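Local coordinates for DUF5012 domain-containing protein (Bacteroides thetaiotaomicron, PDB 5FQ8) that is of unknown function but, as a lipoprotein within a seven-chain assembly, probably serves as an accessory subunit of an outer-membrane complex, at residues 177-182 against 196-201; 135-140 against 204-209. All blocks are in the same frame, centred on the assembly; numbering follows the deposited sequence.

Contact 1 (177-182 against 196-201); sequences DSMDQM and WTVAYA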
ATOM      1  N   ASP G 177      33.004  -6.889  57.403  1.00 81.81           N
ATOM      2  CA  ASP G 177      31.742  -6.368  57.952  1.00 80.90           C
ATOM      3  C   ASP G 177      31.244  -7.385  58.963  1.00 79.36           C
ATOM      4  O   ASP G 177      31.355  -8.586  58.735  1.00 77.72           O
ATOM      5  CB  ASP G 177      30.647  -6.154  56.905  1.00 76.17           C
ATOM      6  CG  ASP G 177      29.666  -5.083  57.313  1.00 78.74           C
ATOM      7  OD1 ASP G 177      29.992  -4.306  58.233  1.00 84.52           O
ATOM      8  OD2 ASP G 177      28.579  -5.007  56.710  1.00 80.03           O
ATOM      9  N   SER G 178      30.675  -6.912  60.068  1.00 84.57           N
ATOM     10  CA  SER G 178      30.104  -7.794  61.074  1.00 83.41           C
ATOM     11  C   SER G 178      28.833  -7.158  61.619  1.00 87.48           C
ATOM     12  O   SER G 178      28.525  -5.996  61.343  1.00 95.12           O
ATOM     13  CB  SER G 178      31.098  -8.071  62.204  1.00 83.57           C
ATOM     14  OG  SER G 178      32.418  -8.183  61.706  1.00 80.97           O
ATOM     15  N   MET G 179      28.093  -7.931  62.406  1.00 99.47           N
ATOM     16  CA  MET G 179      26.830  -7.460  62.946  1.00 80.80           C
ATOM     17  C   MET G 179      27.054  -6.423  64.046  1.00 94.35           C
ATOM     18  O   MET G 179      28.153  -6.259  64.579  1.00 85.13           O
ATOM     19  CB  MET G 179      26.029  -8.614  63.520  1.00 80.90           C
ATOM     20  CG  MET G 179      26.769  -9.321  64.622  1.00 81.40           C
ATOM     21  SD  MET G 179      25.757 -10.491  65.515  1.00 82.51           S
ATOM     22  CE  MET G 179      26.916 -10.948  66.789  1.00 83.49           C
ATOM     23  N   ASP G 180      25.968  -5.737  64.401  1.00 88.62           N
ATOM     24  CA  ASP G 180      25.991  -4.765  65.493  1.00101.01           C
ATOM     25  C   ASP G 180      25.743  -5.460  66.829  1.00103.31           C
ATOM     26  O   ASP G 180      26.635  -5.525  67.680  1.00 95.86           O
ATOM     27  CB  ASP G 180      24.967  -3.657  65.233  1.00 94.32           C
ATOM     28  CG  ASP G 180      25.454  -2.647  64.223  1.00 93.51           C
ATOM     29  OD1 ASP G 180      26.661  -2.341  64.226  1.00 92.91           O
ATOM     30  OD2 ASP G 180      24.631  -2.156  63.429  1.00 93.64           O
ATOM     31  N   GLN G 181      24.534  -5.988  67.024  1.00 94.54           N
ATOM     32  CA  GLN G 181      24.162  -6.633  68.276  1.00108.16           C
ATOM     33  C   GLN G 181      23.389  -7.908  67.985  1.00 99.37           C
ATOM     34  O   GLN G 181      22.933  -8.144  66.864  1.00 98.54           O
ATOM     35  CB  GLN G 181      23.323  -5.706  69.160  1.00101.56           C
ATOM     36  CG  GLN G 181      24.086  -4.520  69.703  1.00104.21           C
ATOM     37  CD  GLN G 181      23.195  -3.541  70.428  1.00109.08           C
ATOM     38  OE1 GLN G 181      21.974  -3.703  70.463  1.00110.47           O
ATOM     39  NE2 GLN G 181      23.799  -2.514  71.014  1.00113.49           N
ATOM     40  N   MET G 182      23.234  -8.733  69.021  1.00103.18           N
ATOM     41  CA  MET G 182      22.461  -9.965  68.934  1.00106.84           C
ATOM     42  C   MET G 182      21.536 -10.071  70.135  1.00110.23           C
ATOM     43  O   MET G 182      21.990 -10.015  71.282  1.00114.03           O
ATOM     44  CB  MET G 182      23.366 -11.193  68.862  1.00107.29           C
ATOM     45  CG  MET G 182      22.610 -12.477  68.585  1.00105.79           C
ATOM     46  SD  MET G 182      23.380 -13.499  67.317  1.00101.95           S
ATOM     47  CE  MET G 182      21.961 -13.962  66.354  1.00102.75           C
ATOM     48  N   TRP G 196      16.450 -16.032  66.411  1.00103.17           N
ATOM     49  CA  TRP G 196      17.361 -14.938  66.702  1.00 90.81           C
ATOM     50  C   TRP G 196      16.908 -13.711  65.937  1.00 91.56           C
ATOM     51  O   TRP G 196      16.271 -13.815  64.886  1.00 90.44           O
ATOM     52  CB  TRP G 196      18.822 -15.287  66.378  1.00 93.11           C
ATOM     53  CG  TRP G 196      19.162 -15.542  64.926  1.00 89.02           C
ATOM     54  CD1 TRP G 196      19.277 -14.616  63.934  1.00 82.24           C
ATOM     55  CD2 TRP G 196      19.485 -16.803  64.332  1.00 80.24           C
ATOM     56  NE1 TRP G 196      19.621 -15.222  62.760  1.00 78.71           N
ATOM     57  CE2 TRP G 196      19.750 -16.568  62.975  1.00 77.45           C
ATOM     58  CE3 TRP G 196      19.552 -18.108  64.814  1.00 79.74           C
ATOM     59  CZ2 TRP G 196      20.085 -17.593  62.093  1.00 74.49           C
ATOM     60  CZ3 TRP G 196      19.877 -19.125  63.939  1.00 76.60           C
ATOM     61  CH2 TRP G 196      20.142 -18.863  62.594  1.00 73.93           C
ATOM     62  N   THR G 197      17.198 -12.554  66.511  1.00 93.81           N
ATOM     63  CA  THR G 197      17.121 -11.283  65.813  1.00 94.24           C
ATOM     64  C   THR G 197      18.513 -10.686  65.849  1.00117.79           C
ATOM     65  O   THR G 197      19.162 -10.689  66.900  1.00 93.95           O
ATOM     66  CB  THR G 197      16.114 -10.331  66.454  1.00 98.95           C
ATOM     67  OG1 THR G 197      16.501 -10.074  67.805  1.00101.64           O
ATOM     68  CG2 THR G 197      14.723 -10.927  66.431  1.00100.78           C
ATOM     69  N   VAL G 198      18.979 -10.209  64.703  1.00 97.88           N
ATOM     70  CA  VAL G 198      20.330  -9.688  64.567  1.00 93.57           C
ATOM     71  C   VAL G 198      20.246  -8.309  63.933  1.00 98.70           C
ATOM     72  O   VAL G 198      19.410  -8.071  63.055  1.00103.32           O
ATOM     73  CB  VAL G 198      21.218 -10.648  63.747  1.00 96.13           C
ATOM     74  CG1 VAL G 198      20.626 -10.886  62.371  1.00 81.91           C
ATOM     75  CG2 VAL G 198      22.637 -10.127  63.661  1.00 82.78           C
ATOM     76  N   ALA G 199      21.087  -7.393  64.408  1.00101.19           N
ATOM     77  CA  ALA G 199      21.098  -6.010  63.953  1.00105.75           C
ATOM     78  C   ALA G 199      22.341  -5.756  63.110  1.00103.46           C
ATOM     79  O   ALA G 199      23.454  -6.111  63.515  1.00103.98           O
ATOM     80  CB  ALA G 199      21.052  -5.046  65.138  1.00123.04           C
ATOM     81  N   TYR G 200      22.149  -5.135  61.951  1.00100.97           N
ATOM     82  CA  TYR G 200      23.193  -4.972  60.952  1.00102.58           C
ATOM     83  C   TYR G 200      23.408  -3.487  60.645  1.00107.98           C
ATOM     84  O   TYR G 200      22.783  -2.610  61.242  1.00 99.09           O
ATOM     85  CB  TYR G 200      22.840  -5.766  59.692  1.00 99.88           C
ATOM     86  CG  TYR G 200      24.005  -6.026  58.768  1.00 89.02           C
ATOM     87  CD1 TYR G 200      25.201  -6.535  59.256  1.00 86.94           C
ATOM     88  CD2 TYR G 200      23.908  -5.762  57.411  1.00 86.00           C
ATOM     89  CE1 TYR G 200      26.267  -6.767  58.420  1.00 84.66           C
ATOM     90  CE2 TYR G 200      24.967  -5.991  56.568  1.00 82.84           C
ATOM     91  CZ  TYR G 200      26.143  -6.498  57.077  1.00 84.27           C
ATOM     92  OH  TYR G 200      27.207  -6.729  56.240  1.00 80.05           O
ATOM     93  N   ALA G 201      24.307  -3.239  59.690  1.00 84.21           N
ATOM     94  CA  ALA G 201      24.855  -1.945  59.293  1.00 85.25           C
ATOM     95  C   ALA G 201      24.112  -0.713  59.800  1.00100.53           C
ATOM     96  O   ALA G 201      23.526   0.038  59.014  1.00 90.19           O
ATOM     97  CB  ALA G 201      24.943  -1.873  57.768  1.00 82.37           C
TER

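Contact 2 (135-140 against 204-209); sequences DFLGGW and LSFDII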
ATOM      1  N   ASP G 135      24.991 -18.475  57.626  1.00 74.82           N
ATOM      2  CA  ASP G 135      24.360 -17.190  57.346  1.00 76.30           C
ATOM      3  C   ASP G 135      23.457 -16.837  58.527  1.00 80.88           C
ATOM      4  O   ASP G 135      22.368 -17.401  58.669  1.00 84.15           O
ATOM      5  CB  ASP G 135      23.575 -17.240  56.039  1.00 69.43           C
ATOM      6  CG  ASP G 135      23.266 -15.863  55.493  1.00 69.92           C
ATOM      7  OD1 ASP G 135      23.517 -14.871  56.204  1.00 62.38           O
ATOM      8  OD2 ASP G 135      22.769 -15.779  54.352  1.00 70.66           O
ATOM      9  N   PHE G 136      23.916 -15.907  59.362  1.00 76.54           N
ATOM     10  CA  PHE G 136      23.067 -15.392  60.427  1.00 89.28           C
ATOM     11  C   PHE G 136      21.856 -14.648  59.898  1.00 70.84           C
ATOM     12  O   PHE G 136      20.929 -14.393  60.669  1.00 75.20           O
ATOM     13  CB  PHE G 136      23.846 -14.443  61.325  1.00 71.11           C
ATOM     14  CG  PHE G 136      24.422 -15.087  62.544  1.00 73.06           C
ATOM     15  CD1 PHE G 136      23.601 -15.668  63.487  1.00 74.69           C
ATOM     16  CD2 PHE G 136      25.787 -15.077  62.764  1.00 71.07           C
ATOM     17  CE1 PHE G 136      24.130 -16.249  64.613  1.00 76.14           C
ATOM     18  CE2 PHE G 136      26.324 -15.652  63.886  1.00 72.85           C
ATOM     19  CZ  PHE G 136      25.497 -16.242  64.814  1.00 76.05           C
ATOM     20  N   LEU G 137      21.849 -14.267  58.624  1.00 69.07           N
ATOM     21  CA  LEU G 137      20.770 -13.467  58.069  1.00 70.56           C
ATOM     22  C   LEU G 137      19.731 -14.305  57.347  1.00 70.00           C
ATOM     23  O   LEU G 137      18.867 -13.745  56.673  1.00 72.30           O
ATOM     24  CB  LEU G 137      21.323 -12.410  57.114  1.00 69.42           C
ATOM     25  CG  LEU G 137      22.422 -11.464  57.592  1.00 69.90           C
ATOM     26  CD1 LEU G 137      22.801 -10.505  56.483  1.00 68.80           C
ATOM     27  CD2 LEU G 137      21.995 -10.697  58.824  1.00 73.60           C
ATOM     28  N   GLY G 138      19.794 -15.628  57.462  1.00 68.71           N
ATOM     29  CA  GLY G 138      18.791 -16.456  56.822  1.00 68.49           C
ATOM     30  C   GLY G 138      18.681 -16.252  55.334  1.00 73.81           C
ATOM     31  O   GLY G 138      17.642 -16.565  54.746  1.00 73.08           O
ATOM     32  N   GLY G 139      19.726 -15.729  54.705  1.00 74.56           N
ATOM     33  CA  GLY G 139      19.719 -15.524  53.270  1.00 79.03           C
ATOM     34  C   GLY G 139      18.986 -14.279  52.824  1.00 82.77           C
ATOM     35  O   GLY G 139      18.344 -14.302  51.774  1.00 79.22           O
ATOM     36  N   TRP G 140      19.058 -13.191  53.596  1.00 91.83           N
ATOM     37  CA  TRP G 140      18.401 -11.963  53.174  1.00 92.96           C
ATOM     38  C   TRP G 140      19.138 -11.317  52.014  1.00 91.78           C
ATOM     39  O   TRP G 140      18.522 -10.616  51.204  1.00 92.91           O
ATOM     40  CB  TRP G 140      18.280 -10.979  54.339  1.00100.67           C
ATOM     41  CG  TRP G 140      17.939  -9.586  53.911  1.00107.56           C
ATOM     42  CD1 TRP G 140      18.742  -8.491  53.989  1.00116.34           C
ATOM     43  CD2 TRP G 140      16.716  -9.145  53.314  1.00105.50           C
ATOM     44  NE1 TRP G 140      18.090  -7.387  53.501  1.00106.15           N
ATOM     45  CE2 TRP G 140      16.845  -7.762  53.072  1.00108.84           C
ATOM     46  CE3 TRP G 140      15.522  -9.781  52.964  1.00103.95           C
ATOM     47  CZ2 TRP G 140      15.826  -7.006  52.497  1.00111.09           C
ATOM     48  CZ3 TRP G 140      14.510  -9.027  52.392  1.00116.42           C
ATOM     49  CH2 TRP G 140      14.673  -7.656  52.160  1.00118.48           C
ATOM     50  N   LEU G 204      19.756  -1.561  60.352  1.00116.50           N
ATOM     51  CA  LEU G 204      19.097  -2.763  59.861  1.00 92.76           C
ATOM     52  C   LEU G 204      18.969  -3.777  60.989  1.00 93.34           C
ATOM     53  O   LEU G 204      19.753  -3.767  61.942  1.00 94.03           O
ATOM     54  CB  LEU G 204      19.872  -3.387  58.694  1.00 88.08           C
ATOM     55  CG  LEU G 204      19.390  -3.066  57.280  1.00 86.79           C
ATOM     56  CD1 LEU G 204      20.510  -3.270  56.299  1.00 82.89           C
ATOM     57  CD2 LEU G 204      18.221  -3.945  56.901  1.00 86.49           C
ATOM     58  N   SER G 205      17.963  -4.644  60.879  1.00 93.26           N
ATOM     59  CA  SER G 205      17.809  -5.793  61.765  1.00 95.48           C
ATOM     60  C   SER G 205      16.687  -6.678  61.243  1.00 96.61           C
ATOM     61  O   SER G 205      15.744  -6.197  60.609  1.00103.59           O
ATOM     62  CB  SER G 205      17.513  -5.378  63.207  1.00103.00           C
ATOM     63  OG  SER G 205      16.123  -5.252  63.405  1.00111.16           O
ATOM     64  N   PHE G 206      16.798  -7.972  61.527  1.00 96.67           N
ATOM     65  CA  PHE G 206      15.858  -8.971  61.043  1.00102.84           C
ATOM     66  C   PHE G 206      15.384  -9.811  62.216  1.00106.82           C
ATOM     67  O   PHE G 206      15.926  -9.728  63.320  1.00109.13           O
ATOM     68  CB  PHE G 206      16.498  -9.856  59.970  1.00106.58           C
ATOM     69  CG  PHE G 206      17.225  -9.085  58.914  1.00105.12           C
ATOM     70  CD1 PHE G 206      18.550  -8.724  59.089  1.00103.13           C
ATOM     71  CD2 PHE G 206      16.580  -8.704  57.752  1.00101.49           C
ATOM     72  CE1 PHE G 206      19.217  -8.005  58.126  1.00 98.07           C
ATOM     73  CE2 PHE G 206      17.242  -7.984  56.786  1.00102.04           C
ATOM     74  CZ  PHE G 206      18.564  -7.633  56.976  1.00 99.81           C
ATOM     75  N   ASP G 207      14.363 -10.636  61.978  1.00107.06           N
ATOM     76  CA  ASP G 207      13.766 -11.449  63.038  1.00111.03           C
ATOM     77  C   ASP G 207      13.533 -12.879  62.546  1.00106.73           C
ATOM     78  O   ASP G 207      12.418 -13.379  62.459  1.00108.68           O
ATOM     79  CB  ASP G 207      12.470 -10.806  63.529  1.00110.41           C
ATOM     80  CG  ASP G 207      11.404 -10.736  62.448  1.00114.75           C
ATOM     81  OD1 ASP G 207      11.701 -11.077  61.282  1.00110.05           O
ATOM     82  OD2 ASP G 207      10.264 -10.343  62.773  1.00129.49           O
ATOM     83  N   ILE G 208      14.612 -13.581  62.233  1.00104.73           N
ATOM     84  CA  ILE G 208      14.461 -14.839  61.518  1.00102.16           C
ATOM     85  C   ILE G 208      14.406 -16.015  62.479  1.00100.01           C
ATOM     86  O   ILE G 208      14.676 -15.878  63.679  1.00 98.05           O
ATOM     87  CB  ILE G 208      15.589 -15.021  60.487  1.00104.37           C
ATOM     88  CG1 ILE G 208      16.835 -15.593  61.145  1.00104.73           C
ATOM     89  CG2 ILE G 208      15.940 -13.691  59.836  1.00112.50           C
ATOM     90  CD1 ILE G 208      17.949 -15.771  60.169  1.00105.99           C
ATOM     91  N   ILE G 209      14.051 -17.178  61.947  1.00 98.22           N
ATOM     92  CA  ILE G 209      13.924 -18.395  62.732  1.00 97.95           C
ATOM     93  C   ILE G 209      14.040 -19.565  61.767  1.00101.33           C
ATOM     94  O   ILE G 209      13.587 -19.488  60.620  1.00106.45           O
ATOM     95  CB  ILE G 209      12.594 -18.399  63.523  1.00 99.53           C
ATOM     96  CG1 ILE G 209      12.592 -19.495  64.583  1.00 98.14           C
ATOM     97  CG2 ILE G 209      11.410 -18.543  62.585  1.00105.73           C
ATOM     98  CD1 ILE G 209      11.534 -19.291  65.643  1.00106.49           C
TER

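Contact 1 (177-182 against 196-201)
At the open end of the β-hairpin made by strands 181-188 and 193-200, residues 177-182 run in along 196-201 and the two backbones settle into antiparallel pairing. D180 N donates to A199 O at 2.7 Å, with the N-H pointing almost straight at an oxygen that receives it in its carbonyl plane. One residue on, A199 N donates to Q181 O at 3.2 Å, straighter still at 171°. M182 and V198 form a non-hydrogen-bonded pair and put their side chains on one face of the sheet, which W196, two residues before V198, also shares. M179 joins them from the incoming loop: its extended chain crosses V198 at about a right angle and sets SD 3.6 Å from CG2 of V198. Around this core, P167 touches both methionines. The tips of Y200 and D177 point at each other, though the model does not settle the details, while the D180 carboxylate accepts from G202 N in the following turn through OD2. M153 also lies against M179. At the far end M182 sends CG anti to its backbone N, then bends at both later torsions, and its methyl CE stops 3.4 Å from W196 CB.

Contact 2 (135-140 against 204-209)
This is a buried apolar contact between a loop and a strand: residues 135-140, in the connection between strands 130-133 and 154-159, lie over side chains rising from strand 204-211 of the large antiparallel sheet, and no hydrogen bond crosses. F206 supplies most of the strand's surface. Its ring lies under one face of W140, with CE2 set toward the rim of the indole; the phenyl and the five-membered ring have centroids 4.4 Å apart and planes tilted 48°, neither a stack nor an edge-to-face pair. W140 gets there with CG anti to its backbone N (chi1 165°). L137 adds to this, crossing F206 obliquely with its CD2 3.9 Å from F206 CE1. The loop that presents these two residues is a type I β-turn from D135 to G138, combined with an Asx turn: L137 N donates to D135 OD1 at 3.0 Å, from above the carboxylate plane. That same OD1 also accepts from M153 N, and G139 N adds a weak bond to D135 OD2. An alanine in place of W140 would lose the indole face over F206 and would probably leave that ring less firmly held, with L137 as its remaining cover from this loop. Against the turn itself comes I208, whose CD1 sits 3.3 Å from F136 O and equally near G138 N. G138 has a positive phi, and a β-carbon there would run into I208 CD1, which lies 3.6 Å from L137 C.

Contacts 1 and 2 meet along the seam between strands 193-200 and 204-211, which are neighbours in the sheet and successive in the chain; their centres lie about 9 Å apart. The backbones join directly where V198 O accepts from F206 N at 3.0 Å. A second tie comes from the loop of contact 2: W196 NE1 donates to F136 O at 2.6 Å, and the two rings meet edge-to-face. Thus W196, touched by the methyl of M182 in contact 1, also anchors the turn of 135-140, while L137 touches V198. Both contacts lie within the BT_2262-like C-terminal region.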